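Local coordinates for fimbrial structural subunit (Actinomyces naeslundii, PDB 3QDH), which forms the shaft of type 2 fimbriae on the bacterial surface and, as an adhesin, mediates attachment to streptococci and host cells during oral biofilm development, at residues L178-Y192 against A245-Y259. Residues are numbered along the deposited sequence; the frame is centred on the assembly and turned at random.
Sequences LQGAQFQLYKAKNAY and ARCYVLVETKAPAGY
Phe183 turns one face of its ring to Glu252, whose CG stands 4.0 Å from the ring centroid in a CH-pi contact, while Leu250 CG comes within 3.7 Å of Phe183 CD1. These side chains belong to two neighbouring antiparallel strands, 182-188 and 245-254, in the SpaA-like (CnaB-type) domain of this C-terminal fragment. Leu185 joins the same face of the sheet, its CD2 meeting Leu250 CD1, and strands 154-165 and 220-230 supply further side chains there: Ile163 packs on Leu250 and Ile221 on Phe183. Across the sheet, Tyr186 CD1 comes within 3.7 Å of Val251 CG2.

The pairing illustrates how a classic beta bulge shifts strand register. Gln182 O accepts from both Thr253 N (2.8 Å) and Lys254 N (3.3 Å), which reach it from one face of its carbonyl plane; Thr253 OG1 adds a weak third bond. Beyond the bulge, Pro256 begins a type II turn that brings Tyr259 round to Leu178, whose CD1 sits over the ring face, 3.8 Å from its centroid.

At the far end, the 178-192 chain stays bound to its partner, Cys247 N donating to Ala191 O; the disulfide from Cys247 to Cys196 ties in the chain beyond. Arg246 CG lies anti to its own backbone N (chi1 -168°), and with the chain extended onward to NE it passes over one face of the Tyr192 ring. Its guanidinium, with Ala191 CB over one face, salt-bridges Asp238 through NH2, and NH1 donates to Tyr192 OH at 2.9 Å, a bent bond (133°) to a hydroxyl that also pairs with Ile228 O.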
ATOM      1  N   LEU A 178      30.924  11.908  -5.411  1.00 40.63           N
ATOM      2  CA  LEU A 178      31.779  11.060  -4.580  1.00 40.41           C
ATOM      3  C   LEU A 178      31.123   9.715  -4.251  1.00 40.33           C
ATOM      4  O   LEU A 178      30.082   9.657  -3.576  1.00 40.11           O
ATOM      5  CB  LEU A 178      32.178  11.785  -3.289  1.00 40.38           C
ATOM      6  CG  LEU A 178      32.789  13.188  -3.375  1.00 40.60           C
ATOM      7  CD1 LEU A 178      33.045  13.719  -1.977  1.00 40.43           C
ATOM      8  CD2 LEU A 178      34.077  13.198  -4.194  1.00 41.55           C
ATOM      9  N   GLN A 179      31.759   8.646  -4.730  1.00 39.92           N
ATOM     10  CA  GLN A 179      31.316   7.271  -4.524  1.00 39.79           C
ATOM     11  C   GLN A 179      31.611   6.779  -3.105  1.00 39.56           C
ATOM     12  O   GLN A 179      32.595   7.198  -2.474  1.00 39.47           O
ATOM     13  CB  GLN A 179      32.008   6.362  -5.549  1.00 40.03           C
ATOM     14  CG  GLN A 179      31.459   4.938  -5.649  1.00 41.07           C
ATOM     15  CD  GLN A 179      32.048   4.146  -6.812  1.00 42.41           C
ATOM     16  OE1 GLN A 179      32.971   4.599  -7.496  1.00 43.45           O
ATOM     17  NE2 GLN A 179      31.512   2.953  -7.040  1.00 43.17           N
ATOM     18  N   GLY A 180      30.748   5.896  -2.604  1.00 39.07           N
ATOM     19  CA  GLY A 180      31.009   5.169  -1.368  1.00 38.76           C
ATOM     20  C   GLY A 180      30.550   5.853  -0.098  1.00 38.57           C
ATOM     21  O   GLY A 180      30.746   5.323   0.992  1.00 38.93           O
ATOM     22  N   ALA A 181      29.955   7.036  -0.230  1.00 38.26           N
ATOM     23  CA  ALA A 181      29.336   7.704   0.905  1.00 37.92           C
ATOM     24  C   ALA A 181      28.088   6.921   1.310  1.00 37.87           C
ATOM     25  O   ALA A 181      27.365   6.409   0.455  1.00 37.54           O
ATOM     26  CB  ALA A 181      28.980   9.136   0.553  1.00 37.99           C
ATOM     27  N   GLN A 182      27.853   6.815   2.613  1.00 37.79           N
ATOM     28  CA  GLN A 182      26.730   6.028   3.111  1.00 37.98           C
ATOM     29  C   GLN A 182      25.731   6.849   3.924  1.00 37.96           C
ATOM     30  O   GLN A 182      26.113   7.677   4.752  1.00 37.97           O
ATOM     31  CB  GLN A 182      27.215   4.784   3.866  1.00 37.95           C
ATOM     32  CG  GLN A 182      27.780   3.704   2.943  1.00 38.28           C
ATOM     33  CD  GLN A 182      28.094   2.395   3.651  1.00 38.69           C
ATOM     34  OE1 GLN A 182      28.088   2.312   4.878  1.00 39.17           O
ATOM     35  NE2 GLN A 182      28.377   1.362   2.869  1.00 40.05           N
ATOM     36  N   PHE A 183      24.448   6.605   3.660  1.00 38.20           N
ATOM     37  CA  PHE A 183      23.342   7.339   4.279  1.00 38.39           C
ATOM     38  C   PHE A 183      22.259   6.382   4.777  1.00 38.51           C
ATOM     39  O   PHE A 183      22.176   5.234   4.339  1.00 38.21           O
ATOM     40  CB  PHE A 183      22.703   8.312   3.273  1.00 38.26           C
ATOM     41  CG  PHE A 183      23.584   9.472   2.876  1.00 38.42           C
ATOM     42  CD1 PHE A 183      23.529  10.677   3.572  1.00 38.32           C
ATOM     43  CD2 PHE A 183      24.439   9.374   1.777  1.00 38.41           C
ATOM     44  CE1 PHE A 183      24.330  11.761   3.193  1.00 38.22           C
ATOM     45  CE2 PHE A 183      25.240  10.452   1.390  1.00 37.87           C
ATOM     46  CZ  PHE A 183      25.187  11.644   2.098  1.00 37.63           C
ATOM     47  N   GLN A 184      21.438   6.874   5.702  1.00 38.97           N
ATOM     48  CA  GLN A 184      20.262   6.160   6.195  1.00 39.34           C
ATOM     49  C   GLN A 184      19.095   7.144   6.308  1.00 39.52           C
ATOM     50  O   GLN A 184      19.292   8.306   6.669  1.00 39.57           O
ATOM     51  CB  GLN A 184      20.545   5.506   7.555  1.00 39.44           C
ATOM     52  CG  GLN A 184      21.573   4.371   7.513  1.00 39.73           C
ATOM     53  CD  GLN A 184      21.518   3.465   8.729  1.00 40.49           C
ATOM     54  OE1 GLN A 184      21.483   3.927   9.870  1.00 40.74           O
ATOM     55  NE2 GLN A 184      21.528   2.158   8.486  1.00 40.55           N
ATOM     56  N   LEU A 185      17.889   6.682   5.980  1.00 39.72           N
ATOM     57  CA  LEU A 185      16.694   7.529   6.013  1.00 39.87           C
ATOM     58  C   LEU A 185      15.806   7.240   7.220  1.00 40.08           C
ATOM     59  O   LEU A 185      15.568   6.080   7.564  1.00 40.01           O
ATOM     60  CB  LEU A 185      15.884   7.383   4.721  1.00 39.85           C
ATOM     61  CG  LEU A 185      16.314   8.235   3.525  1.00 39.82           C
ATOM     62  CD1 LEU A 185      15.859   7.603   2.218  1.00 40.05           C
ATOM     63  CD2 LEU A 185      15.801   9.674   3.650  1.00 39.51           C
ATOM     64  N   TYR A 186      15.316   8.308   7.844  1.00 40.30           N
ATOM     65  CA  TYR A 186      14.458   8.199   9.021  1.00 40.88           C
ATOM     66  C   TYR A 186      13.142   8.951   8.843  1.00 40.98           C
ATOM     67  O   TYR A 186      13.067   9.940   8.107  1.00 40.65           O
ATOM     68  CB  TYR A 186      15.177   8.733  10.269  1.00 40.97           C
ATOM     69  CG  TYR A 186      16.316   7.870  10.782  1.00 41.79           C
ATOM     70  CD1 TYR A 186      17.620   8.044  10.308  1.00 42.53           C
ATOM     71  CD2 TYR A 186      16.094   6.898  11.762  1.00 42.40           C
ATOM     72  CE1 TYR A 186      18.674   7.263  10.787  1.00 43.09           C
ATOM     73  CE2 TYR A 186      17.142   6.109  12.247  1.00 42.93           C
ATOM     74  CZ  TYR A 186      18.428   6.297  11.756  1.00 43.74           C
ATOM     75  OH  TYR A 186      19.465   5.517  12.230  1.00 43.90           O
ATOM     76  N   LYS A 187      12.109   8.468   9.528  1.00 41.44           N
ATOM     77  CA  LYS A 187      10.862   9.206   9.690  1.00 41.87           C
ATOM     78  C   LYS A 187      11.128  10.472  10.512  1.00 42.24           C
ATOM     79  O   LYS A 187      11.844  10.424  11.512  1.00 42.49           O
ATOM     80  CB  LYS A 187       9.829   8.326  10.401  1.00 41.80           C
ATOM     81  CG  LYS A 187       8.518   9.026  10.721  1.00 41.52           C
ATOM     82  CD  LYS A 187       7.712   8.256  11.751  1.00 41.08           C
ATOM     83  CE  LYS A 187       6.488   9.047  12.190  1.00 40.84           C
ATOM     84  NZ  LYS A 187       6.847  10.290  12.931  1.00 39.18           N
ATOM     85  N   ALA A 188      10.567  11.598  10.075  1.00 42.72           N
ATOM     86  CA  ALA A 188      10.655  12.861  10.814  1.00 43.23           C
ATOM     87  C   ALA A 188       9.567  12.940  11.886  1.00 43.67           C
ATOM     88  O   ALA A 188       8.478  12.388  11.713  1.00 43.76           O
ATOM     89  CB  ALA A 188      10.547  14.043   9.861  1.00 42.92           C
ATOM     90  N   LYS A 189       9.871  13.627  12.989  1.00 44.32           N
ATOM     91  CA  LYS A 189       8.926  13.785  14.101  1.00 44.68           C
ATOM     92  C   LYS A 189       7.757  14.674  13.686  1.00 44.82           C
ATOM     93  O   LYS A 189       6.597  14.279  13.807  1.00 44.77           O
ATOM     94  CB  LYS A 189       9.630  14.346  15.344  1.00 45.00           C
ATOM     95  CG  LYS A 189       9.087  13.809  16.674  1.00 45.51           C
ATOM     96  CD  LYS A 189       9.574  14.628  17.863  1.00 46.93           C
ATOM     97  CE  LYS A 189       8.790  15.937  18.003  1.00 48.14           C
ATOM     98  NZ  LYS A 189       9.189  16.726  19.209  1.00 48.97           N
ATOM     99  N   ASN A 190       8.069  15.872  13.197  1.00 44.97           N
ATOM    100  CA  ASN A 190       7.078  16.715  12.544  1.00 45.23           C
ATOM    101  C   ASN A 190       7.051  16.385  11.055  1.00 45.07           C
ATOM    102  O   ASN A 190       7.626  17.104  10.232  1.00 45.05           O
ATOM    103  CB  ASN A 190       7.364  18.206  12.776  1.00 45.34           C
ATOM    104  CG  ASN A 190       6.232  19.110  12.283  1.00 45.95           C
ATOM    105  OD1 ASN A 190       5.201  18.639  11.797  1.00 46.43           O
ATOM    106  ND2 ASN A 190       6.424  20.419  12.414  1.00 46.40           N
ATOM    107  N   ALA A 191       6.370  15.289  10.726  1.00 44.96           N
ATOM    108  CA  ALA A 191       6.319  14.763   9.362  1.00 44.72           C
ATOM    109  C   ALA A 191       5.720  15.721   8.333  1.00 44.49           C
ATOM    110  O   ALA A 191       6.059  15.638   7.154  1.00 44.68           O
ATOM    111  CB  ALA A 191       5.584  13.424   9.336  1.00 44.78           C
ATOM    112  N   TYR A 192       4.844  16.627   8.771  1.00 44.24           N
ATOM    113  CA  TYR A 192       4.122  17.504   7.835  1.00 43.83           C
ATOM    114  C   TYR A 192       4.379  19.010   7.998  1.00 44.16           C
ATOM    115  O   TYR A 192       3.565  19.843   7.577  1.00 44.08           O
ATOM    116  CB  TYR A 192       2.622  17.170   7.845  1.00 43.59           C
ATOM    117  CG  TYR A 192       2.342  15.784   7.311  1.00 41.43           C
ATOM    118  CD1 TYR A 192       2.237  15.554   5.937  1.00 39.74           C
ATOM    119  CD2 TYR A 192       2.212  14.698   8.173  1.00 39.42           C
ATOM    120  CE1 TYR A 192       1.995  14.278   5.439  1.00 37.93           C
ATOM    121  CE2 TYR A 192       1.974  13.417   7.686  1.00 38.25           C
ATOM    122  CZ  TYR A 192       1.865  13.218   6.322  1.00 37.41           C
ATOM    123  OH  TYR A 192       1.627  11.957   5.839  1.00 36.69           O
ATOM    124  N   ALA A 245       3.200  16.799   0.295  1.00 34.05           N
ATOM    125  CA  ALA A 245       4.614  16.754   0.662  1.00 34.19           C
ATOM    126  C   ALA A 245       4.769  16.209   2.079  1.00 34.13           C
ATOM    127  O   ALA A 245       3.899  16.424   2.919  1.00 34.11           O
ATOM    128  CB  ALA A 245       5.245  18.149   0.550  1.00 33.91           C
ATOM    129  N   ARG A 246       5.869  15.499   2.335  1.00 34.22           N
ATOM    130  CA  ARG A 246       6.156  14.942   3.660  1.00 34.43           C
ATOM    131  C   ARG A 246       7.646  15.048   3.990  1.00 34.89           C
ATOM    132  O   ARG A 246       8.493  14.893   3.104  1.00 34.91           O
ATOM    133  CB  ARG A 246       5.693  13.480   3.753  1.00 34.36           C
ATOM    134  CG  ARG A 246       5.681  12.915   5.172  1.00 34.08           C
ATOM    135  CD  ARG A 246       5.445  11.410   5.204  1.00 34.08           C
ATOM    136  NE  ARG A 246       5.820  10.828   6.495  1.00 33.88           N
ATOM    137  CZ  ARG A 246       4.972  10.321   7.387  1.00 34.49           C
ATOM    138  NH1 ARG A 246       3.663  10.298   7.153  1.00 34.04           N
ATOM    139  NH2 ARG A 246       5.440   9.824   8.524  1.00 34.50           N
ATOM    140  N   CYS A 247       7.950  15.307   5.262  1.00 35.22           N
ATOM    141  CA  CYS A 247       9.327  15.435   5.746  1.00 35.84           C
ATOM    142  C   CYS A 247       9.940  14.102   6.159  1.00 35.24           C
ATOM    143  O   CYS A 247       9.288  13.262   6.795  1.00 34.78           O
ATOM    144  CB  CYS A 247       9.407  16.385   6.946  1.00 36.57           C
ATOM    145  SG  CYS A 247       8.834  18.063   6.686  1.00 39.91           S
ATOM    146  N   TYR A 248      11.211  13.937   5.800  1.00 34.56           N
ATOM    147  CA  TYR A 248      12.039  12.841   6.280  1.00 34.14           C
ATOM    148  C   TYR A 248      13.377  13.399   6.778  1.00 34.28           C
ATOM    149  O   TYR A 248      13.676  14.581   6.584  1.00 33.84           O
ATOM    150  CB  TYR A 248      12.282  11.824   5.167  1.00 33.96           C
ATOM    151  CG  TYR A 248      11.102  10.938   4.840  1.00 33.22           C
ATOM    152  CD1 TYR A 248      10.987   9.670   5.408  1.00 32.80           C
ATOM    153  CD2 TYR A 248      10.113  11.355   3.947  1.00 32.46           C
ATOM    154  CE1 TYR A 248       9.913   8.842   5.109  1.00 31.88           C
ATOM    155  CE2 TYR A 248       9.027  10.528   3.638  1.00 31.61           C
ATOM    156  CZ  TYR A 248       8.939   9.273   4.226  1.00 31.93           C
ATOM    157  OH  TYR A 248       7.888   8.439   3.936  1.00 30.55           O
ATOM    158  N   VAL A 249      14.165  12.545   7.427  1.00 34.58           N
ATOM    159  CA  VAL A 249      15.472  12.932   7.964  1.00 35.32           C
ATOM    160  C   VAL A 249      16.575  12.034   7.392  1.00 35.79           C
ATOM    161  O   VAL A 249      16.570  10.812   7.589  1.00 35.96           O
ATOM    162  CB  VAL A 249      15.485  12.908   9.517  1.00 35.34           C
ATOM    163  CG1 VAL A 249      16.884  13.192  10.062  1.00 35.49           C
ATOM    164  CG2 VAL A 249      14.486  13.914  10.077  1.00 35.18           C
ATOM    165  N   LEU A 250      17.507  12.653   6.673  1.00 36.43           N
ATOM    166  CA  LEU A 250      18.641  11.945   6.081  1.00 37.01           C
ATOM    167  C   LEU A 250      19.874  12.048   6.980  1.00 37.50           C
ATOM    168  O   LEU A 250      20.263  13.139   7.386  1.00 37.75           O
ATOM    169  CB  LEU A 250      18.939  12.497   4.683  1.00 36.81           C
ATOM    170  CG  LEU A 250      19.969  11.772   3.814  1.00 36.74           C
ATOM    171  CD1 LEU A 250      19.488  10.378   3.435  1.00 36.83           C
ATOM    172  CD2 LEU A 250      20.284  12.591   2.566  1.00 36.42           C
ATOM    173  N   VAL A 251      20.472  10.902   7.287  1.00 38.24           N
ATOM    174  CA  VAL A 251      21.643  10.837   8.160  1.00 38.69           C
ATOM    175  C   VAL A 251      22.820  10.225   7.402  1.00 38.81           C
ATOM    176  O   VAL A 251      22.710   9.118   6.876  1.00 38.91           O
ATOM    177  CB  VAL A 251      21.351  10.004   9.442  1.00 38.75           C
ATOM    178  CG1 VAL A 251      22.609   9.852  10.307  1.00 38.91           C
ATOM    179  CG2 VAL A 251      20.228  10.640  10.251  1.00 39.13           C
ATOM    180  N   GLU A 252      23.938  10.950   7.340  1.00 39.07           N
ATOM    181  CA  GLU A 252      25.179  10.399   6.787  1.00 39.17           C
ATOM    182  C   GLU A 252      25.859   9.505   7.825  1.00 39.23           C
ATOM    183  O   GLU A 252      26.151   9.939   8.942  1.00 39.24           O
ATOM    184  CB  GLU A 252      26.127  11.502   6.302  1.00 39.29           C
ATOM    185  CG  GLU A 252      27.165  10.997   5.294  1.00 39.78           C
ATOM    186  CD  GLU A 252      28.215  12.030   4.892  1.00 40.75           C
ATOM    187  OE1 GLU A 252      28.023  13.246   5.123  1.00 40.96           O
ATOM    188  OE2 GLU A 252      29.246  11.613   4.323  1.00 40.42           O
ATOM    189  N   THR A 253      26.090   8.252   7.449  1.00 39.17           N
ATOM    190  CA  THR A 253      26.644   7.258   8.363  1.00 39.35           C
ATOM    191  C   THR A 253      28.120   6.956   8.089  1.00 39.45           C
ATOM    192  O   THR A 253      28.847   6.510   8.985  1.00 39.61           O
ATOM    193  CB  THR A 253      25.829   5.955   8.328  1.00 39.42           C
ATOM    194  OG1 THR A 253      25.547   5.602   6.967  1.00 39.45           O
ATOM    195  CG2 THR A 253      24.513   6.130   9.094  1.00 39.40           C
ATOM    196  N   LYS A 254      28.552   7.197   6.851  1.00 39.36           N
ATOM    197  CA  LYS A 254      29.947   6.991   6.454  1.00 39.30           C
ATOM    198  C   LYS A 254      30.369   7.977   5.367  1.00 38.95           C
ATOM    199  O   LYS A 254      29.720   8.094   4.317  1.00 38.74           O
ATOM    200  CB  LYS A 254      30.186   5.547   5.991  1.00 39.34           C
ATOM    201  CG  LYS A 254      31.669   5.176   5.837  1.00 40.07           C
ATOM    202  CD  LYS A 254      31.869   3.830   5.149  1.00 40.61           C
ATOM    203  CE  LYS A 254      31.792   3.937   3.630  1.00 41.90           C
ATOM    204  NZ  LYS A 254      32.886   4.767   3.028  1.00 42.57           N
ATOM    205  N   ALA A 255      31.462   8.685   5.637  1.00 38.69           N
ATOM    206  CA  ALA A 255      32.043   9.616   4.681  1.00 38.34           C
ATOM    207  C   ALA A 255      32.717   8.840   3.553  1.00 38.04           C
ATOM    208  O   ALA A 255      33.183   7.719   3.773  1.00 38.15           O
ATOM    209  CB  ALA A 255      33.045  10.525   5.378  1.00 38.27           C
ATOM    210  N   PRO A 256      32.756   9.415   2.336  1.00 37.70           N
ATOM    211  CA  PRO A 256      33.537   8.754   1.290  1.00 37.69           C
ATOM    212  C   PRO A 256      35.027   8.801   1.650  1.00 37.61           C
ATOM    213  O   PRO A 256      35.426   9.597   2.508  1.00 37.45           O
ATOM    214  CB  PRO A 256      33.244   9.593   0.043  1.00 37.55           C
ATOM    215  CG  PRO A 256      32.841  10.919   0.556  1.00 37.79           C
ATOM    216  CD  PRO A 256      32.160  10.681   1.869  1.00 37.62           C
ATOM    217  N   ALA A 257      35.830   7.959   1.004  1.00 37.67           N
ATOM    218  CA  ALA A 257      37.253   7.809   1.343  1.00 37.94           C
ATOM    219  C   ALA A 257      38.026   9.132   1.391  1.00 38.06           C
ATOM    220  O   ALA A 257      38.083   9.866   0.400  1.00 37.96           O
ATOM    221  CB  ALA A 257      37.922   6.830   0.392  1.00 37.76           C
ATOM    222  N   GLY A 258      38.594   9.431   2.559  1.00 38.29           N
ATOM    223  CA  GLY A 258      39.429  10.619   2.752  1.00 38.88           C
ATOM    224  C   GLY A 258      38.706  11.889   3.174  1.00 39.31           C
ATOM    225  O   GLY A 258      39.332  12.935   3.349  1.00 39.28           O
ATOM    226  N   TYR A 259      37.390  11.806   3.345  1.00 39.73           N
ATOM    227  CA  TYR A 259      36.591  12.992   3.646  1.00 39.90           C
ATOM    228  C   TYR A 259      36.112  13.058   5.095  1.00 40.33           C
ATOM    229  O   TYR A 259      36.023  12.037   5.777  1.00 40.35           O
ATOM    230  CB  TYR A 259      35.417  13.097   2.676  1.00 39.83           C
ATOM    231  CG  TYR A 259      35.807  13.632   1.322  1.00 39.27           C
ATOM    232  CD1 TYR A 259      35.758  14.995   1.057  1.00 38.76           C
ATOM    233  CD2 TYR A 259      36.225  12.775   0.301  1.00 39.09           C
ATOM    234  CE1 TYR A 259      36.117  15.500  -0.183  1.00 38.90           C
ATOM    235  CE2 TYR A 259      36.585  13.274  -0.951  1.00 38.94           C
ATOM    236  CZ  TYR A 259      36.529  14.637  -1.179  1.00 38.28           C
ATOM    237  OH  TYR A 259      36.875  15.145  -2.405  1.00 39.22           O
TER
HETATM  238  O   HOH W   1      34.650   6.150  -0.993  1.00 42.05           O
HETATM  239  O   HOH W   2       8.395  10.881   7.503  1.00 31.44           O